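PDB 3PQU: transferrin binding protein B from Actinobacillus suis, which probably binds host transferrin at the bacterial surface, as an outer-membrane lipoprotein co-receptor for iron acquisition. Local coordinates for residues 118-123 against 300-305; 430-435 against 471-476. One frame throughout, in Å; residues are numbered along the deposited sequence.

Contact 1: residues 118-123 against 300-305; sequences LQYVRS and YGPKAE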
ATOM      1  N   LEU A 118      13.271  -5.550  10.083  1.00 25.25           N
ATOM      2  CA  LEU A 118      12.166  -4.683   9.674  1.00 29.10           C
ATOM      3  C   LEU A 118      10.900  -5.202  10.312  1.00 25.55           C
ATOM      4  O   LEU A 118      10.756  -6.407  10.515  1.00 22.19           O
ATOM      5  CB  LEU A 118      12.012  -4.678   8.149  1.00 28.22           C
ATOM      6  CG  LEU A 118      13.276  -4.233   7.423  1.00 31.31           C
ATOM      7  CD1 LEU A 118      13.155  -4.450   5.910  1.00 24.88           C
ATOM      8  CD2 LEU A 118      13.538  -2.780   7.764  1.00 21.67           C
ATOM      9  N   GLN A 119       9.978  -4.302  10.628  1.00 25.13           N
ATOM     10  CA  GLN A 119       8.759  -4.710  11.297  1.00 24.81           C
ATOM     11  C   GLN A 119       7.575  -4.804  10.342  1.00 30.44           C
ATOM     12  O   GLN A 119       6.674  -5.611  10.548  1.00 32.87           O
ATOM     13  CB  GLN A 119       8.427  -3.748  12.454  1.00 32.37           C
ATOM     14  CG  GLN A 119       7.107  -4.066  13.120  1.00 39.47           C
ATOM     15  CD  GLN A 119       6.825  -3.214  14.358  1.00 59.55           C
ATOM     16  OE1 GLN A 119       7.521  -2.230  14.635  1.00 40.98           O
ATOM     17  NE2 GLN A 119       5.801  -3.598  15.108  1.00 54.22           N
ATOM     18  N   TYR A 120       7.576  -3.982   9.299  1.00 19.56           N
ATOM     19  CA  TYR A 120       6.425  -3.868   8.414  1.00 25.99           C
ATOM     20  C   TYR A 120       6.730  -4.339   6.985  1.00 25.47           C
ATOM     21  O   TYR A 120       5.841  -4.473   6.156  1.00 19.97           O
ATOM     22  CB  TYR A 120       5.930  -2.415   8.394  1.00 21.11           C
ATOM     23  CG  TYR A 120       5.489  -1.927   9.763  1.00 29.85           C
ATOM     24  CD1 TYR A 120       4.252  -2.303  10.285  1.00 31.88           C
ATOM     25  CD2 TYR A 120       6.305  -1.102  10.531  1.00 28.73           C
ATOM     26  CE1 TYR A 120       3.836  -1.875  11.547  1.00 33.21           C
ATOM     27  CE2 TYR A 120       5.891  -0.659  11.809  1.00 27.91           C
ATOM     28  CZ  TYR A 120       4.657  -1.057  12.300  1.00 35.73           C
ATOM     29  OH  TYR A 120       4.227  -0.633  13.539  1.00 47.21           O
ATOM     30  N   VAL A 121       7.995  -4.576   6.703  1.00 19.99           N
ATOM     31  CA  VAL A 121       8.413  -4.851   5.336  1.00 16.17           C
ATOM     32  C   VAL A 121       9.277  -6.099   5.275  1.00 21.02           C
ATOM     33  O   VAL A 121       9.998  -6.403   6.231  1.00 17.51           O
ATOM     34  CB  VAL A 121       9.189  -3.642   4.774  1.00 22.13           C
ATOM     35  CG1 VAL A 121       9.845  -3.997   3.462  1.00 21.60           C
ATOM     36  CG2 VAL A 121       8.249  -2.444   4.621  1.00 22.00           C
ATOM     37  N   ARG A 122       9.167  -6.830   4.168  1.00 14.04           N
ATOM     38  CA  ARG A 122      10.097  -7.891   3.827  1.00 15.42           C
ATOM     39  C   ARG A 122      10.555  -7.658   2.387  1.00 19.52           C
ATOM     40  O   ARG A 122       9.745  -7.312   1.532  1.00 17.94           O
ATOM     41  CB  ARG A 122       9.409  -9.262   3.908  1.00 20.82           C
ATOM     42  CG  ARG A 122       9.021  -9.706   5.312  1.00 23.27           C
ATOM     43  CD  ARG A 122      10.236 -10.089   6.148  1.00 17.06           C
ATOM     44  NE  ARG A 122       9.839 -10.453   7.508  1.00 23.98           N
ATOM     45  CZ  ARG A 122       9.736  -9.587   8.514  1.00 28.37           C
ATOM     46  NH1 ARG A 122      10.017  -8.305   8.314  1.00 31.83           N
ATOM     47  NH2 ARG A 122       9.370 -10.006   9.719  1.00 24.94           N
ATOM     48  N   SER A 123      11.835  -7.859   2.104  1.00 17.43           N
ATOM     49  CA  SER A 123      12.288  -7.722   0.730  1.00  9.48           C
ATOM     50  C   SER A 123      13.536  -8.525   0.489  1.00 13.06           C
ATOM     51  O   SER A 123      14.176  -8.966   1.436  1.00 12.62           O
ATOM     52  CB  SER A 123      12.559  -6.260   0.364  1.00 11.99           C
ATOM     53  OG  SER A 123      13.872  -5.876   0.750  1.00 16.79           O
ATOM     54  N   TYR A 300       5.496   2.305   4.712  1.00 21.51           N
ATOM     55  CA  TYR A 300       4.748   1.303   5.449  1.00 17.93           C
ATOM     56  C   TYR A 300       4.974   1.492   6.952  1.00 23.43           C
ATOM     57  O   TYR A 300       6.003   2.023   7.376  1.00 20.16           O
ATOM     58  CB  TYR A 300       5.167  -0.108   5.019  1.00 14.15           C
ATOM     59  CG  TYR A 300       4.916  -0.417   3.542  1.00 26.87           C
ATOM     60  CD1 TYR A 300       3.700  -0.953   3.122  1.00 25.75           C
ATOM     61  CD2 TYR A 300       5.894  -0.177   2.576  1.00 16.54           C
ATOM     62  CE1 TYR A 300       3.456  -1.242   1.778  1.00 20.15           C
ATOM     63  CE2 TYR A 300       5.660  -0.473   1.212  1.00 18.52           C
ATOM     64  CZ  TYR A 300       4.439  -1.011   0.837  1.00 21.58           C
ATOM     65  OH  TYR A 300       4.196  -1.313  -0.481  1.00 20.65           O
ATOM     66  N   GLY A 301       4.017   1.025   7.745  1.00 16.15           N
ATOM     67  CA  GLY A 301       3.945   1.350   9.163  1.00 16.43           C
ATOM     68  C   GLY A 301       2.959   2.505   9.323  1.00 21.62           C
ATOM     69  O   GLY A 301       2.810   3.315   8.416  1.00 27.66           O
ATOM     70  N   PRO A 302       2.283   2.582  10.476  1.00 31.26           N
ATOM     71  CA  PRO A 302       1.289   3.636  10.686  1.00 30.95           C
ATOM     72  C   PRO A 302       1.910   5.017  10.536  1.00 38.98           C
ATOM     73  O   PRO A 302       1.233   5.922  10.059  1.00 42.52           O
ATOM     74  CB  PRO A 302       0.850   3.426  12.141  1.00 37.02           C
ATOM     75  CG  PRO A 302       1.222   2.007  12.458  1.00 48.22           C
ATOM     76  CD  PRO A 302       2.456   1.726  11.662  1.00 35.20           C
ATOM     77  N   LYS A 303       3.178   5.163  10.924  1.00 35.63           N
ATOM     78  CA  LYS A 303       3.853   6.457  10.889  1.00 27.21           C
ATOM     79  C   LYS A 303       4.997   6.546   9.878  1.00 27.85           C
ATOM     80  O   LYS A 303       5.877   7.387  10.019  1.00 26.12           O
ATOM     81  CB  LYS A 303       4.369   6.819  12.285  1.00 33.34           C
ATOM     82  CG  LYS A 303       3.270   7.179  13.281  1.00 51.31           C
ATOM     83  CD  LYS A 303       3.863   7.568  14.626  1.00 64.97           C
ATOM     84  CE  LYS A 303       2.854   8.325  15.475  1.00 87.93           C
ATOM     85  NZ  LYS A 303       1.581   7.565  15.635  1.00101.67           N
ATOM     86  N   ALA A 304       4.962   5.696   8.858  1.00 28.78           N
ATOM     87  CA  ALA A 304       6.013   5.634   7.843  1.00 26.36           C
ATOM     88  C   ALA A 304       7.370   5.276   8.456  1.00 26.40           C
ATOM     89  O   ALA A 304       8.391   5.865   8.125  1.00 22.53           O
ATOM     90  CB  ALA A 304       6.094   6.924   7.055  1.00 24.08           C
ATOM     91  N   GLU A 305       7.366   4.297   9.349  1.00 18.54           N
ATOM     92  CA  GLU A 305       8.598   3.822   9.965  1.00 27.07           C
ATOM     93  C   GLU A 305       9.520   3.213   8.912  1.00 29.95           C
ATOM     94  O   GLU A 305      10.744   3.236   9.057  1.00 28.08           O
ATOM     95  CB  GLU A 305       8.294   2.773  11.035  1.00 25.99           C
ATOM     96  CG  GLU A 305       7.640   3.321  12.311  1.00 45.32           C
ATOM     97  CD  GLU A 305       6.118   3.447  12.211  1.00 46.27           C
ATOM     98  OE1 GLU A 305       5.570   3.460  11.091  1.00 36.70           O
ATOM     99  OE2 GLU A 305       5.468   3.531  13.265  1.00 44.16           O
TER

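Contact 2: residues 430-435 against 471-476; sequences KMPAGG and VNFSDK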
ATOM      1  N   LYS A 430      -3.113  24.132   5.375  1.00 49.76           N
ATOM      2  CA  LYS A 430      -4.116  24.641   4.441  1.00 44.95           C
ATOM      3  C   LYS A 430      -5.501  24.627   5.073  1.00 31.92           C
ATOM      4  O   LYS A 430      -6.488  24.907   4.404  1.00 46.33           O
ATOM      5  CB  LYS A 430      -4.132  23.832   3.140  1.00 47.65           C
ATOM      6  CG  LYS A 430      -2.823  23.842   2.369  1.00 59.50           C
ATOM      7  CD  LYS A 430      -2.548  25.196   1.734  1.00 77.50           C
ATOM      8  CE  LYS A 430      -1.234  25.189   0.957  1.00 82.47           C
ATOM      9  NZ  LYS A 430      -0.049  25.029   1.850  1.00 77.00           N
ATOM     10  N   MET A 431      -5.566  24.297   6.363  1.00 41.41           N
ATOM     11  CA  MET A 431      -6.801  24.421   7.126  1.00 56.22           C
ATOM     12  C   MET A 431      -7.186  25.895   7.187  1.00 65.84           C
ATOM     13  O   MET A 431      -6.348  26.739   7.507  1.00 59.93           O
ATOM     14  CB  MET A 431      -6.626  23.877   8.550  1.00 54.50           C
ATOM     15  CG  MET A 431      -6.527  22.356   8.648  1.00 50.19           C
ATOM     16  SD  MET A 431      -8.030  21.501   8.139  1.00 51.25           S
ATOM     17  CE  MET A 431      -9.169  21.962   9.458  1.00 53.08           C
ATOM     18  N   PRO A 432      -8.452  26.210   6.875  1.00 64.79           N
ATOM     19  CA  PRO A 432      -8.887  27.606   6.951  1.00 74.12           C
ATOM     20  C   PRO A 432      -8.605  28.180   8.331  1.00 64.81           C
ATOM     21  O   PRO A 432      -8.782  27.482   9.327  1.00 64.57           O
ATOM     22  CB  PRO A 432     -10.398  27.513   6.728  1.00 84.87           C
ATOM     23  CG  PRO A 432     -10.596  26.238   5.989  1.00 76.17           C
ATOM     24  CD  PRO A 432      -9.555  25.305   6.515  1.00 61.21           C
ATOM     25  N   ALA A 433      -8.156  29.429   8.385  1.00 73.18           N
ATOM     26  CA  ALA A 433      -8.019  30.137   9.653  1.00 79.91           C
ATOM     27  C   ALA A 433      -9.276  30.966   9.915  1.00 98.13           C
ATOM     28  O   ALA A 433      -9.328  32.147   9.577  1.00118.69           O
ATOM     29  CB  ALA A 433      -6.794  31.023   9.630  1.00 64.53           C
ATOM     30  N   GLY A 434     -10.290  30.340  10.508  1.00 98.17           N
ATOM     31  CA  GLY A 434     -11.573  30.991  10.729  1.00 99.33           C
ATOM     32  C   GLY A 434     -12.374  31.095   9.444  1.00 98.78           C
ATOM     33  O   GLY A 434     -11.808  31.048   8.355  1.00 80.75           O
ATOM     34  N   GLY A 435     -13.693  31.229   9.556  1.00112.18           N
ATOM     35  CA  GLY A 435     -14.372  31.248  10.836  1.00102.89           C
ATOM     36  C   GLY A 435     -15.564  30.309  10.853  1.00 89.39           C
ATOM     37  O   GLY A 435     -15.464  29.181  11.325  1.00 84.22           O
ATOM     38  N   VAL A 471     -19.304  24.527  11.237  1.00 56.29           N
ATOM     39  CA  VAL A 471     -17.877  24.431  11.493  1.00 50.86           C
ATOM     40  C   VAL A 471     -17.296  25.808  11.793  1.00 59.58           C
ATOM     41  O   VAL A 471     -17.377  26.719  10.966  1.00 60.45           O
ATOM     42  CB  VAL A 471     -17.140  23.774  10.309  1.00 51.58           C
ATOM     43  CG1 VAL A 471     -15.634  23.839  10.514  1.00 44.78           C
ATOM     44  CG2 VAL A 471     -17.592  22.326  10.148  1.00 47.09           C
ATOM     45  N   ASN A 472     -16.736  25.960  12.989  1.00 57.40           N
ATOM     46  CA  ASN A 472     -16.134  27.226  13.393  1.00 49.00           C
ATOM     47  C   ASN A 472     -14.626  27.074  13.505  1.00 53.08           C
ATOM     48  O   ASN A 472     -14.115  26.602  14.522  1.00 61.50           O
ATOM     49  CB  ASN A 472     -16.707  27.697  14.729  1.00 42.87           C
ATOM     50  CG  ASN A 472     -16.388  29.152  15.025  1.00 74.23           C
ATOM     51  OD1 ASN A 472     -15.258  29.608  14.845  1.00 66.81           O
ATOM     52  ND2 ASN A 472     -17.391  29.891  15.496  1.00 76.59           N
ATOM     53  N   PHE A 473     -13.919  27.472  12.455  1.00 54.75           N
ATOM     54  CA  PHE A 473     -12.470  27.345  12.427  1.00 55.06           C
ATOM     55  C   PHE A 473     -11.816  28.301  13.422  1.00 60.86           C
ATOM     56  O   PHE A 473     -10.707  28.050  13.896  1.00 64.56           O
ATOM     57  CB  PHE A 473     -11.928  27.566  11.008  1.00 47.17           C
ATOM     58  CG  PHE A 473     -12.302  26.477  10.034  1.00 47.94           C
ATOM     59  CD1 PHE A 473     -11.739  25.207  10.136  1.00 47.50           C
ATOM     60  CD2 PHE A 473     -13.202  26.724   9.002  1.00 61.65           C
ATOM     61  CE1 PHE A 473     -12.075  24.193   9.230  1.00 46.70           C
ATOM     62  CE2 PHE A 473     -13.547  25.718   8.087  1.00 51.90           C
ATOM     63  CZ  PHE A 473     -12.980  24.448   8.203  1.00 40.64           C
ATOM     64  N   SER A 474     -12.512  29.387  13.757  1.00 59.41           N
ATOM     65  CA  SER A 474     -11.973  30.361  14.705  1.00 62.51           C
ATOM     66  C   SER A 474     -11.794  29.790  16.110  1.00 68.88           C
ATOM     67  O   SER A 474     -10.687  29.798  16.653  1.00 64.95           O
ATOM     68  CB  SER A 474     -12.822  31.629  14.738  1.00 59.49           C
ATOM     69  OG  SER A 474     -12.406  32.525  13.726  1.00 75.83           O
ATOM     70  N   ASP A 475     -12.872  29.292  16.703  1.00 64.25           N
ATOM     71  CA  ASP A 475     -12.752  28.674  18.020  1.00 81.25           C
ATOM     72  C   ASP A 475     -12.744  27.153  17.930  1.00 72.39           C
ATOM     73  O   ASP A 475     -13.147  26.461  18.866  1.00 60.56           O
ATOM     74  CB  ASP A 475     -13.826  29.183  18.989  1.00 98.09           C
ATOM     75  CG  ASP A 475     -15.213  29.153  18.394  1.00107.87           C
ATOM     76  OD1 ASP A 475     -15.492  28.233  17.596  1.00101.92           O
ATOM     77  OD2 ASP A 475     -16.023  30.045  18.732  1.00101.44           O
ATOM     78  N   LYS A 476     -12.278  26.656  16.785  1.00 68.55           N
ATOM     79  CA  LYS A 476     -12.010  25.234  16.575  1.00 74.52           C
ATOM     80  C   LYS A 476     -13.130  24.315  17.056  1.00 67.24           C
ATOM     81  O   LYS A 476     -12.907  23.433  17.886  1.00 56.90           O
ATOM     82  CB  LYS A 476     -10.686  24.839  17.234  1.00 75.31           C
ATOM     83  CG  LYS A 476      -9.479  25.555  16.658  1.00 83.52           C
ATOM     84  CD  LYS A 476      -9.332  25.256  15.175  1.00104.83           C
ATOM     85  CE  LYS A 476      -8.167  26.020  14.569  1.00118.65           C
ATOM     86  NZ  LYS A 476      -6.873  25.646  15.202  1.00122.63           N
TER

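Contact 1: residues 118-123 against 300-305
Y120 and G301 make the closest backbone approach, their CA atoms 5.8 Å apart, with no hydrogen bond between the two segments; G301 opens a type I turn that ends at A304. The meeting is a CH-pi contact: CA of G301 sits almost squarely over the Y120 ring, 3.6 Å from its centroid and 9° off the normal. Tyrosine suits this place because its flat ring offers two faces, the opposite one covered by CG of Q119. Glycine suits position 301 twice over: its backbone angles would jam a side chain against the preceding carbonyl, and a CB would clash with OE1 of E305. P302, whose rigid ring fits the turn, brings CD to 3.5 Å from Y120 OH, the two side chains crossing at about a right angle. E305, bent at chi2, brings its carboxylate obliquely to CE2 of Y120 and accepts from K303 N at OE1 (2.9 Å), bracing the turn. Nearby, CG2 of V121 packs 3.9 Å from CD2 of Y300, whose hydroxyl bonds to R274. Backbone bonds from Y120 to T158 and G301 to S159 tie both segments to the chain beyond strand 150-157, while E306 of strand 306-312 accepts from Q119 N and Y120 N.

Contact 2: residues 430-435 against 471-476
F473 is sandwiched between aliphatic groups at one end of the C-lobe beta barrel, where the loop 430-435 leading into strand 436-448 passes the turn after strand 467-472; the two paths run nearly at right angles, 85° apart. Its CG is anti to the carbonyl carbon (chi1 -68°), which sets the ring beside its own backbone N and turns it to the loop. CG of P432 stands over one face, 3.8 Å from the centroid and 19° off the normal, a CH-pi contact offset toward the rim, and CG1 of V471 covers the opposite face. Proline suits this place because its rigid ring offers a compact aliphatic surface to the aromatic face. M431, bent at chi2 and chi3, swings its CE methyl to within 3.7 Å of CE1 of F473; methionine's flexible chain lets this terminal methyl fold in against the ring.

The polar link is a backbone hydrogen bond from F473 N to G435 O, received in the carbonyl plane; its 2.6 Å length is short and probably strained in the model. Glycine suits 434, where phi is positive and a CB would clash with S474 OG, which lies 3.5 Å from G434 CA; the peptide before G435 is cis. N472 OD1 accepts from D475 N (3.0 Å), an Asx motif that fastens the turn after the strand.

Around this corner, F473 also touches Y439 of strand 436-448 and I498 of strand 492-499, whereas M431 reaches F537 of strand 531-538.

From the N terminus, the chain first lays down segment 118-123 at the start of a handle strand, then runs through the remaining handle and most of the N-lobe barrel before 300-305 closes contact 1, 177 residues on. That long loop joins the handle to the turn between barrel strands 292-300 and 306-312. Only afterwards, past the C-lobe handle, does contact 2 open, closing a much shorter loop of 36 residues within the C-lobe barrel. The loops therefore lie in series, neither nested nor crossing. Their centres are 34 Å apart, and the contacts do not touch: contact 1 joins the N-lobe handle to its barrel, contact 2 two loops at one end of the C-lobe barrel.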